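Long-range contacts in glutamine amidotransferase type-2 domain-containing protein (Pseudomonas aeruginosa PAO1, PDB 1TE5), which probably acts as a class-II glutamine amidotransferase, releasing ammonia from glutamine by means of an N-terminal nucleophile, although its acceptor substrate is not known: residues Phe17-Gly21 and Arg33-Ile38; Leu48-Pro52 and Gly87-Pro93; Leu4-Asn10 and Val220-Thr226; Trp103-Gly109 and Val169-Ser175. All coordinates share one frame. Residues are numbered along the deposited sequence.

Interactions 1, 2 and 3 all reach the antiparallel sheet that contains strands 45-51, 35-42, 73-80, 4-9 and 220-225; interaction 4 lies in the second large sheet. Strands 35-42 and 45-51 are neighbours, so interactions 1 and 2, with centres about 11 Å apart, touch directly. Interaction 3 joins strands from near the two chain ends, and the other three contacts are nested inside the loop it closes. Its Leu4 packs on Ala106, Asn108 and Asn171 of interaction 4, about 14 Å away between centres, while Pro93 of interaction 2 also reaches that sheet. The two facing sheets form the core of an N-terminal nucleophile (Ntn) hydrolase fold.

Interaction 1. Residues Phe17-Gly21 and Arg33-Ile38; sequences FSFTG and RDGWGI
Two extended segments face one another across a layer of side chains, nearly antiparallel (168°) but with strand axes 11.4 Å apart, too far for backbone pairing. Phe17 and Phe19, both with chi1 m, point their CA-to-CB bonds at Arg33-Ile38, while Ser18 between them stays out of reach. The nearest CA pairs are Gly21 with Arg33 (9.2 Å) and Phe17 with Ile38 (9.5 Å). Arg33 comes first: with chi1 and chi2 both t and chi3 m, its chain stretches across so that NH2 lies 3.4 Å from Phe19 CD1 and NH1 gives a weak hydrogen bond of 3.4 Å to Thr20 O. The stronger partner of this guanidinium is Asp57, in a salt bridge. Trp36 (chi1 p) then offers a face of its indole to Phe19, with Phe19 CZ 3.7 Å from Trp36 CD2; the planes meet obliquely at 49°. After Gly37, Ile38 (m, t) sends its CD1 over the Phe17 ring, a CH-pi contact 3.4 Å from the centroid, and the same CD1 sits at the edge of Phe19, 4.3 Å from Phe19 CE2. This is aromatic packing between layers: strand 12-19 belongs to a small separate sheet, strand 35-42 to the large one beside strands 45-51 and 73-80, and helix 59-66 packs against Phe19 and Trp36.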
# COMPACT_ATOMS: atom_id res chain seq x y z
N PHE A 17 -14.36 10.21 -4.06
CA PHE A 17 -14.89 9.87 -2.76
C PHE A 17 -14.93 11.15 -1.97
O PHE A 17 -13.95 11.89 -1.94
CB PHE A 17 -13.99 8.87 -2.04
CG PHE A 17 -14.16 7.46 -2.51
CD1 PHE A 17 -13.54 7.03 -3.68
CD2 PHE A 17 -14.94 6.56 -1.78
CE1 PHE A 17 -13.69 5.72 -4.12
CE2 PHE A 17 -15.09 5.25 -2.21
CZ PHE A 17 -14.47 4.82 -3.39
N SER A 18 -16.07 11.41 -1.35
CA SER A 18 -16.25 12.58 -0.52
C SER A 18 -16.78 12.09 0.81
O SER A 18 -17.92 11.65 0.90
CB SER A 18 -17.26 13.56 -1.15
OG SER A 18 -16.76 14.17 -2.33
N PHE A 19 -15.90 12.02 1.80
CA PHE A 19 -16.32 11.64 3.14
C PHE A 19 -16.90 12.90 3.78
O PHE A 19 -16.25 13.96 3.78
CB PHE A 19 -15.14 11.15 3.98
CG PHE A 19 -14.76 9.74 3.69
CD1 PHE A 19 -15.30 8.69 4.43
CD2 PHE A 19 -13.85 9.44 2.67
CE1 PHE A 19 -14.96 7.37 4.16
CE2 PHE A 19 -13.50 8.12 2.39
CZ PHE A 19 -14.05 7.08 3.14
N THR A 20 -18.16 12.84 4.20
CA THR A 20 -18.76 13.99 4.86
C THR A 20 -17.97 14.15 6.16
O THR A 20 -17.75 13.16 6.87
CB THR A 20 -20.27 13.78 5.20
OG1 THR A 20 -21.05 13.68 3.99
CG2 THR A 20 -20.82 14.95 6.03
N GLY A 21 -17.47 15.36 6.41
CA GLY A 21 -16.72 15.61 7.63
C GLY A 21 -17.54 15.23 8.85
O GLY A 21 -18.77 15.24 8.80
N ARG A 33 -15.47 8.16 13.56
CA ARG A 33 -15.68 7.65 12.20
C ARG A 33 -15.27 6.18 12.12
O ARG A 33 -14.24 5.79 12.66
CB ARG A 33 -14.83 8.43 11.18
CG ARG A 33 -14.97 7.92 9.75
CD ARG A 33 -13.96 8.59 8.83
NE ARG A 33 -14.04 10.04 8.90
CZ ARG A 33 -14.95 10.77 8.25
NH1 ARG A 33 -14.95 12.08 8.38
NH2 ARG A 33 -15.84 10.18 7.47
N ASP A 34 -16.11 5.38 11.48
CA ASP A 34 -15.82 3.96 11.32
C ASP A 34 -14.73 3.73 10.28
O ASP A 34 -14.67 4.42 9.26
CB ASP A 34 -17.07 3.18 10.90
CG ASP A 34 -17.89 2.70 12.08
OD1 ASP A 34 -19.04 2.28 11.85
OD2 ASP A 34 -17.39 2.72 13.22
N GLY A 35 -13.91 2.72 10.53
CA GLY A 35 -12.82 2.36 9.62
C GLY A 35 -13.18 2.16 8.16
O GLY A 35 -14.27 1.69 7.83
N TRP A 36 -12.26 2.51 7.27
CA TRP A 36 -12.51 2.38 5.83
C TRP A 36 -11.25 1.99 5.06
O TRP A 36 -10.14 2.07 5.57
CB TRP A 36 -13.04 3.71 5.29
CG TRP A 36 -12.11 4.85 5.54
CD1 TRP A 36 -11.95 5.54 6.71
CD2 TRP A 36 -11.14 5.38 4.63
NE1 TRP A 36 -10.93 6.45 6.59
CE2 TRP A 36 -10.42 6.38 5.33
CE3 TRP A 36 -10.80 5.10 3.30
CZ2 TRP A 36 -9.38 7.10 4.74
CZ3 TRP A 36 -9.77 5.82 2.72
CH2 TRP A 36 -9.07 6.80 3.44
N GLY A 37 -11.43 1.65 3.79
CA GLY A 37 -10.30 1.27 2.97
C GLY A 37 -10.67 1.31 1.51
O GLY A 37 -11.76 0.88 1.12
N ILE A 38 -9.78 1.85 0.69
CA ILE A 38 -10.01 1.95 -0.74
C ILE A 38 -8.72 1.65 -1.49
O ILE A 38 -7.73 2.37 -1.35
CB ILE A 38 -10.48 3.37 -1.13
CG1 ILE A 38 -11.79 3.70 -0.42
CG2 ILE A 38 -10.66 3.47 -2.64
CD1 ILE A 38 -12.16 5.16 -0.46

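Interaction 2. Residues Leu48-Pro52 and Gly87-Pro93; sequences LFQDP and GLSNTHP
Strand 48-51, part of an outermost strand of the large sheet within this chain, runs extended past the loop between strands 73-80 and 94-98, which turns at residues 87-91 and straightens towards a cis peptide before Pro93. In the turn, Gly87 has a positive phi of 86°, Leu88-Ser89 form a short 3-10 segment, Asn90 N bonds Gly87 O (3.1 Å) and Thr91 N bonds Leu88 O (3.1 Å). Leu48 (t, p) begins the contact by placing CD1 3.7 Å from Pro93 CG. The CA-to-CB bonds of Phe49 and Asp51 point away from the loop; Phe49 packs on Phe49 of the second subunit. Between them Gln50 (chi1 p) is wedged into the loop: its CG lies 3.3 Å from Leu88 CD1 and its CB 3.9 Å from Thr91 CG2. Asp51 O touches Thr91 CG2 at 3.6 Å. Pro52 closes the row, with CA 5.6 Å from Leu88 CA, CB 3.3 Å from Thr91 OG1 and 3.7 Å from Gly87 O. Aliphatic packing of Leu48, Gln50 and Pro52 on Leu88, Thr91 and Pro93 thus contributes to seating the loop beside the dimer contact, where the Asp51 carboxylate is shared between Ser58 and Arg47 of the second subunit.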
# COMPACT_ATOMS: atom_id res chain seq x y z
N LEU A 48 -3.30 2.16 -2.04
CA LEU A 48 -4.12 1.82 -0.89
C LEU A 48 -4.19 2.95 0.13
O LEU A 48 -3.17 3.47 0.59
CB LEU A 48 -3.57 0.56 -0.21
CG LEU A 48 -4.28 0.06 1.06
CD1 LEU A 48 -5.70 -0.39 0.74
CD2 LEU A 48 -3.47 -1.06 1.67
N PHE A 49 -5.42 3.33 0.47
CA PHE A 49 -5.68 4.38 1.45
C PHE A 49 -6.65 3.73 2.42
O PHE A 49 -7.72 3.26 2.02
CB PHE A 49 -6.36 5.59 0.80
CG PHE A 49 -5.62 6.17 -0.37
CD1 PHE A 49 -5.90 5.75 -1.67
CD2 PHE A 49 -4.64 7.15 -0.18
CE1 PHE A 49 -5.23 6.30 -2.76
CE2 PHE A 49 -3.96 7.70 -1.27
CZ PHE A 49 -4.26 7.28 -2.56
N GLN A 50 -6.27 3.65 3.69
CA GLN A 50 -7.13 3.04 4.70
C GLN A 50 -6.91 3.65 6.07
O GLN A 50 -5.87 4.25 6.34
CB GLN A 50 -6.88 1.53 4.76
CG GLN A 50 -5.58 1.16 5.41
CD GLN A 50 -5.12 -0.23 5.05
OE1 GLN A 50 -5.90 -1.16 5.01
NE2 GLN A 50 -3.82 -0.36 4.77
N ASP A 51 -7.85 3.43 6.98
CA ASP A 51 -7.77 4.02 8.30
C ASP A 51 -8.73 3.31 9.24
O ASP A 51 -9.87 3.05 8.88
CB ASP A 51 -8.18 5.49 8.21
CG ASP A 51 -7.49 6.36 9.25
OD1 ASP A 51 -8.12 7.35 9.67
OD2 ASP A 51 -6.33 6.10 9.61
N PRO A 52 -8.25 2.91 10.43
CA PRO A 52 -9.13 2.23 11.38
C PRO A 52 -10.00 3.28 12.05
O PRO A 52 -10.04 4.43 11.60
CB PRO A 52 -8.14 1.61 12.37
CG PRO A 52 -7.02 2.59 12.37
CD PRO A 52 -6.86 2.92 10.91
N GLY A 87 -6.48 -0.79 15.17
CA GLY A 87 -5.22 -0.67 14.46
C GLY A 87 -5.29 -0.88 12.97
O GLY A 87 -6.19 -1.53 12.46
N LEU A 88 -4.31 -0.31 12.27
CA LEU A 88 -4.18 -0.39 10.82
C LEU A 88 -4.05 -1.82 10.30
O LEU A 88 -4.53 -2.13 9.22
CB LEU A 88 -2.97 0.44 10.39
CG LEU A 88 -2.64 0.59 8.91
CD1 LEU A 88 -3.78 1.27 8.21
CD2 LEU A 88 -1.37 1.39 8.75
N SER A 89 -3.37 -2.68 11.05
CA SER A 89 -3.19 -4.07 10.62
C SER A 89 -4.50 -4.86 10.55
O SER A 89 -4.54 -5.96 9.99
CB SER A 89 -2.17 -4.79 11.51
OG SER A 89 -2.53 -4.80 12.87
N ASN A 90 -5.56 -4.28 11.10
CA ASN A 90 -6.88 -4.92 11.11
C ASN A 90 -7.90 -4.18 10.24
O ASN A 90 -9.10 -4.43 10.34
CB ASN A 90 -7.34 -5.06 12.55
CG ASN A 90 -6.53 -6.01 13.42
OD1 ASN A 90 -6.21 -7.12 13.00
ND2 ASN A 90 -6.17 -5.56 14.61
N THR A 91 -7.41 -3.31 9.36
CA THR A 91 -8.28 -2.54 8.48
C THR A 91 -8.21 -3.07 7.03
O THR A 91 -7.13 -3.39 6.54
CB THR A 91 -7.85 -1.05 8.53
OG1 THR A 91 -7.87 -0.60 9.90
CG2 THR A 91 -8.78 -0.19 7.72
N HIS A 92 -9.38 -3.25 6.41
CA HIS A 92 -9.53 -3.74 5.04
C HIS A 92 -9.37 -2.57 4.08
O HIS A 92 -9.62 -1.43 4.45
CB HIS A 92 -10.95 -4.28 4.80
CG HIS A 92 -11.34 -5.43 5.67
ND1 HIS A 92 -11.08 -5.47 7.02
CD2 HIS A 92 -12.04 -6.55 5.38
CE1 HIS A 92 -11.60 -6.57 7.53
NE2 HIS A 92 -12.19 -7.24 6.56
N PRO A 93 -9.01 -2.85 2.82
CA PRO A 93 -8.74 -4.18 2.27
C PRO A 93 -7.28 -4.62 2.50
O PRO A 93 -6.47 -3.84 2.98
CB PRO A 93 -9.07 -4.00 0.79
CG PRO A 93 -8.71 -2.58 0.54
CD PRO A 93 -9.25 -1.87 1.74

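Interaction 3. Residues Leu4-Asn10 and Val220-Thr226; sequences LLGMSAN and VVTVIAT
Leu5, with chi1 t and chi2 p, slants across to Val223, CD1 to CG1 at 3.9 Å, although its direct partner is Ala225. Strands 4-9 and 220-225 are antiparallel neighbours (166°, axes 4.5 Å apart). Leu5-Ala225, Met7-Val223 and Ala9-Val221 are non-hydrogen-bonded pairs; Gly6-Ile224 and Ser8-Thr222 are hydrogen-bonded. Gly6 N reaches Ile224 O at 2.7 Å and Ile224 N reaches Gly6 O at 2.9 Å; Ser8 N to Thr222 O is 3.1 Å and Thr222 N to Ser8 O 2.9 Å. On the face of Leu5, Met7 and Ala9, Leu5 and Met7 rest on strand 12-19, whereas Ser8, Thr222 and Ile224 meet Trp246. At one end Leu4 N bonds Thr226 OG1 (3.1 Å); at the other Asn10 N bonds Val220 O (3.1 Å) and Val220 N bonds Asn10 OD1 (3.1 Å). Side-chain oxygens thus extend the backbone bonding at both ends of this central sheet pair, joining regions more than 200 residues apart.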
# COMPACT_ATOMS: atom_id res chain seq x y z
N LEU A 4 -19.11 -3.03 1.53
CA LEU A 4 -18.21 -3.43 0.45
C LEU A 4 -18.50 -2.55 -0.77
O LEU A 4 -19.66 -2.21 -1.03
CB LEU A 4 -18.41 -4.90 0.07
CG LEU A 4 -17.94 -6.00 1.03
CD1 LEU A 4 -18.24 -7.36 0.43
CD2 LEU A 4 -16.45 -5.86 1.31
N LEU A 5 -17.47 -2.20 -1.51
CA LEU A 5 -17.63 -1.35 -2.68
C LEU A 5 -16.56 -1.63 -3.74
O LEU A 5 -15.38 -1.37 -3.52
CB LEU A 5 -17.59 0.12 -2.26
CG LEU A 5 -17.68 1.22 -3.32
CD1 LEU A 5 -18.88 1.04 -4.23
CD2 LEU A 5 -17.74 2.55 -2.60
N GLY A 6 -16.99 -2.13 -4.89
CA GLY A 6 -16.05 -2.41 -5.96
C GLY A 6 -16.46 -1.79 -7.28
O GLY A 6 -17.55 -1.23 -7.42
N MET A 7 -15.54 -1.83 -8.23
CA MET A 7 -15.77 -1.32 -9.56
C MET A 7 -14.83 -1.99 -10.54
O MET A 7 -13.63 -2.11 -10.29
CB MET A 7 -15.57 0.19 -9.66
CG MET A 7 -15.80 0.70 -11.09
SD MET A 7 -14.96 2.21 -11.56
CE MET A 7 -13.29 1.66 -11.70
N SER A 8 -15.39 -2.40 -11.67
CA SER A 8 -14.65 -3.02 -12.75
C SER A 8 -15.09 -2.24 -13.98
O SER A 8 -16.29 -2.09 -14.21
CB SER A 8 -15.03 -4.50 -12.87
OG SER A 8 -14.39 -5.11 -13.96
N ALA A 9 -14.14 -1.65 -14.69
CA ALA A 9 -14.44 -0.87 -15.89
C ALA A 9 -13.52 -1.27 -17.03
O ALA A 9 -12.50 -1.95 -16.81
CB ALA A 9 -14.28 0.61 -15.59
N ASN A 10 -13.87 -0.88 -18.25
CA ASN A 10 -13.04 -1.20 -19.41
C ASN A 10 -12.17 -0.05 -19.92
O ASN A 10 -11.51 -0.17 -20.95
CB ASN A 10 -13.87 -1.85 -20.54
CG ASN A 10 -14.90 -0.92 -21.14
OD1 ASN A 10 -14.98 0.26 -20.81
ND2 ASN A 10 -15.69 -1.45 -22.07
N VAL A 220 -17.96 0.77 -20.39
CA VAL A 220 -18.77 -0.16 -19.62
C VAL A 220 -18.16 -0.12 -18.22
O VAL A 220 -16.96 -0.38 -18.05
CB VAL A 220 -18.72 -1.62 -20.18
CG1 VAL A 220 -19.57 -2.55 -19.29
CG2 VAL A 220 -19.22 -1.68 -21.60
N VAL A 221 -18.95 0.31 -17.25
CA VAL A 221 -18.48 0.39 -15.87
C VAL A 221 -19.50 -0.22 -14.92
O VAL A 221 -20.68 0.13 -14.95
CB VAL A 221 -18.07 1.85 -15.46
CG1 VAL A 221 -18.36 2.83 -16.57
CG2 VAL A 221 -18.76 2.27 -14.17
N THR A 222 -19.03 -1.16 -14.11
CA THR A 222 -19.86 -1.86 -13.15
C THR A 222 -19.49 -1.54 -11.72
O THR A 222 -18.31 -1.53 -11.36
CB THR A 222 -19.74 -3.37 -13.33
OG1 THR A 222 -20.32 -3.73 -14.59
CG2 THR A 222 -20.46 -4.13 -12.20
N VAL A 223 -20.50 -1.24 -10.92
CA VAL A 223 -20.30 -0.93 -9.51
C VAL A 223 -20.91 -2.06 -8.71
O VAL A 223 -21.96 -2.59 -9.07
CB VAL A 223 -20.98 0.41 -9.14
CG1 VAL A 223 -20.69 0.76 -7.67
CG2 VAL A 223 -20.52 1.52 -10.08
N ILE A 224 -20.20 -2.48 -7.66
CA ILE A 224 -20.66 -3.56 -6.78
C ILE A 224 -20.67 -3.00 -5.35
O ILE A 224 -19.72 -2.35 -4.93
CB ILE A 224 -19.71 -4.78 -6.87
CG1 ILE A 224 -19.53 -5.19 -8.33
CG2 ILE A 224 -20.27 -5.94 -6.07
CD1 ILE A 224 -18.21 -5.82 -8.60
N ALA A 225 -21.77 -3.20 -4.64
CA ALA A 225 -21.89 -2.71 -3.27
C ALA A 225 -22.63 -3.74 -2.45
O ALA A 225 -23.14 -4.71 -3.00
CB ALA A 225 -22.64 -1.40 -3.25
N THR A 226 -22.63 -3.57 -1.13
CA THR A 226 -23.33 -4.50 -0.24
C THR A 226 -24.82 -4.42 -0.55
O THR A 226 -25.55 -5.40 -0.41
CB THR A 226 -23.06 -4.17 1.25
OG1 THR A 226 -21.75 -4.63 1.62
CG2 THR A 226 -24.09 -4.84 2.15

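Interaction 4. Residues Trp103-Gly109 and Val169-Ser175; sequences WTFAHNG and VFNALIS
Strands 103-108 and 171-175 lie side by side, antiparallel (172°) with axes 4.7 Å apart. Hydrogen-bonded pairs are Thr104-Ser175 (N to O 2.9 Å), Ala106-Leu173 (3.0 Å) and Asn108-Asn171 (2.9 Å), each distance from the first residue's N to the second's O. Between them Phe105 pairs with Ile174 and His107 with Ala172. On the face of Phe105 the relief is strong: small Ala172 makes a hollow, and the Phe105 ring (chi1 t) leans over it, CE1 4.2 Å from Ala172 CB, with its edge against Ile174 CG1 (3.4 Å from Phe105 CD1) and Phe170 CZ (3.6 Å from Phe105 CZ). Trp103 adds its CE3 3.5 Å from Ile174 CG2, and helix 128-143 covers this face. Phe170 also overlies His107, ring centroids 4.7 Å apart and planes at 38°, while His107 NE2 donates to Val169 O (3.1 Å) and its ND1 pairs with Ser129. On the opposite face Leu4 packs against Ala106, Asn108, Asn171 and Leu173. Asn108 O accepts both Asn171 N (3.1 Å) and Asn171 ND2 (3.3 Å), and Asn171 OD1 accepts from Ser185 N. Gly109, at phi 134°, passes Val169 O at 3.5 Å from its CA, where a CB would clash. A strand ending in Asn-Gly is a hallmark of class-II amidotransferases, in whose relatives this pair builds the oxyanion hole, so Asn108 and Gly109 probably do likewise in this Ntn fold.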
# COMPACT_ATOMS: atom_id res chain seq x y z
N TRP A 103 -2.67 -8.85 -5.24
CA TRP A 103 -4.03 -9.28 -4.99
C TRP A 103 -4.65 -8.40 -3.93
O TRP A 103 -3.99 -8.08 -2.93
CB TRP A 103 -4.07 -10.75 -4.54
CG TRP A 103 -4.01 -11.72 -5.66
CD1 TRP A 103 -3.09 -11.75 -6.68
CD2 TRP A 103 -4.89 -12.83 -5.89
NE1 TRP A 103 -3.34 -12.81 -7.51
CE2 TRP A 103 -4.44 -13.49 -7.06
CE3 TRP A 103 -6.01 -13.33 -5.22
CZ2 TRP A 103 -5.07 -14.62 -7.56
CZ3 TRP A 103 -6.64 -14.47 -5.72
CH2 TRP A 103 -6.16 -15.10 -6.88
N THR A 104 -5.92 -8.06 -4.10
CA THR A 104 -6.64 -7.21 -3.15
C THR A 104 -7.85 -7.98 -2.63
O THR A 104 -8.55 -8.65 -3.39
CB THR A 104 -7.06 -5.87 -3.82
OG1 THR A 104 -5.89 -5.09 -4.13
CG2 THR A 104 -7.93 -5.06 -2.89
N PHE A 105 -8.09 -7.92 -1.32
CA PHE A 105 -9.19 -8.64 -0.70
C PHE A 105 -9.99 -7.81 0.31
O PHE A 105 -9.43 -7.09 1.14
CB PHE A 105 -8.59 -9.87 -0.00
CG PHE A 105 -9.59 -10.74 0.73
CD1 PHE A 105 -10.19 -11.81 0.09
CD2 PHE A 105 -9.84 -10.54 2.08
CE1 PHE A 105 -11.03 -12.68 0.80
CE2 PHE A 105 -10.68 -11.40 2.79
CZ PHE A 105 -11.27 -12.47 2.15
N ALA A 106 -11.31 -7.90 0.22
CA ALA A 106 -12.19 -7.19 1.14
C ALA A 106 -13.29 -8.17 1.55
O ALA A 106 -13.91 -8.80 0.69
CB ALA A 106 -12.78 -5.96 0.48
N HIS A 107 -13.50 -8.30 2.85
CA HIS A 107 -14.51 -9.22 3.38
C HIS A 107 -15.47 -8.56 4.37
O HIS A 107 -15.06 -7.81 5.27
CB HIS A 107 -13.76 -10.37 4.04
CG HIS A 107 -14.62 -11.16 4.99
ND1 HIS A 107 -14.21 -11.56 6.24
CD2 HIS A 107 -15.89 -11.63 4.85
CE1 HIS A 107 -15.17 -12.23 6.83
NE2 HIS A 107 -16.21 -12.29 6.01
N ASN A 108 -16.75 -8.82 4.18
CA ASN A 108 -17.79 -8.31 5.06
C ASN A 108 -18.49 -9.51 5.67
O ASN A 108 -18.94 -10.40 4.96
CB ASN A 108 -18.80 -7.49 4.26
CG ASN A 108 -20.00 -7.07 5.10
OD1 ASN A 108 -21.13 -7.48 4.85
ND2 ASN A 108 -19.74 -6.27 6.13
N GLY A 109 -18.53 -9.56 7.00
CA GLY A 109 -19.17 -10.68 7.66
C GLY A 109 -18.32 -11.20 8.80
O GLY A 109 -17.24 -10.69 9.05
N VAL A 169 -20.80 -15.55 7.83
CA VAL A 169 -21.08 -14.69 6.69
C VAL A 169 -19.79 -14.41 5.93
O VAL A 169 -18.81 -13.95 6.52
CB VAL A 169 -21.68 -13.33 7.12
CG1 VAL A 169 -21.88 -12.42 5.90
CG2 VAL A 169 -23.00 -13.53 7.86
N PHE A 170 -19.78 -14.69 4.63
CA PHE A 170 -18.59 -14.44 3.84
C PHE A 170 -18.85 -13.74 2.51
O PHE A 170 -18.91 -14.37 1.46
CB PHE A 170 -17.79 -15.72 3.61
CG PHE A 170 -16.39 -15.48 3.10
CD1 PHE A 170 -15.41 -14.97 3.95
CD2 PHE A 170 -16.06 -15.74 1.78
CE1 PHE A 170 -14.12 -14.73 3.48
CE2 PHE A 170 -14.78 -15.50 1.30
CZ PHE A 170 -13.81 -14.99 2.16
N ASN A 171 -19.05 -12.43 2.57
CA ASN A 171 -19.25 -11.63 1.38
C ASN A 171 -17.83 -11.14 1.10
O ASN A 171 -17.17 -10.64 2.02
CB ASN A 171 -20.18 -10.45 1.67
CG ASN A 171 -21.54 -10.90 2.16
OD1 ASN A 171 -22.31 -11.49 1.42
ND2 ASN A 171 -21.83 -10.63 3.43
N ALA A 172 -17.34 -11.32 -0.12
CA ALA A 172 -15.98 -10.91 -0.42
C ALA A 172 -15.74 -10.38 -1.81
O ALA A 172 -16.52 -10.63 -2.73
CB ALA A 172 -15.03 -12.07 -0.14
N LEU A 173 -14.69 -9.59 -1.94
CA LEU A 173 -14.27 -9.02 -3.22
C LEU A 173 -12.78 -9.33 -3.33
O LEU A 173 -12.02 -9.08 -2.39
CB LEU A 173 -14.48 -7.51 -3.25
CG LEU A 173 -15.87 -6.93 -2.96
CD1 LEU A 173 -15.78 -5.42 -3.05
CD2 LEU A 173 -16.90 -7.49 -3.94
N ILE A 174 -12.38 -9.92 -4.45
CA ILE A 174 -10.98 -10.27 -4.68
C ILE A 174 -10.59 -9.83 -6.08
O ILE A 174 -11.41 -9.88 -7.00
CB ILE A 174 -10.76 -11.78 -4.51
CG1 ILE A 174 -11.28 -12.22 -3.14
CG2 ILE A 174 -9.28 -12.10 -4.64
CD1 ILE A 174 -11.41 -13.70 -2.98
N SER A 175 -9.34 -9.43 -6.26
CA SER A 175 -8.91 -8.98 -7.55
C SER A 175 -7.42 -9.08 -7.67
O SER A 175 -6.72 -9.07 -6.66
CB SER A 175 -9.35 -7.53 -7.77
OG SER A 175 -8.84 -6.99 -8.97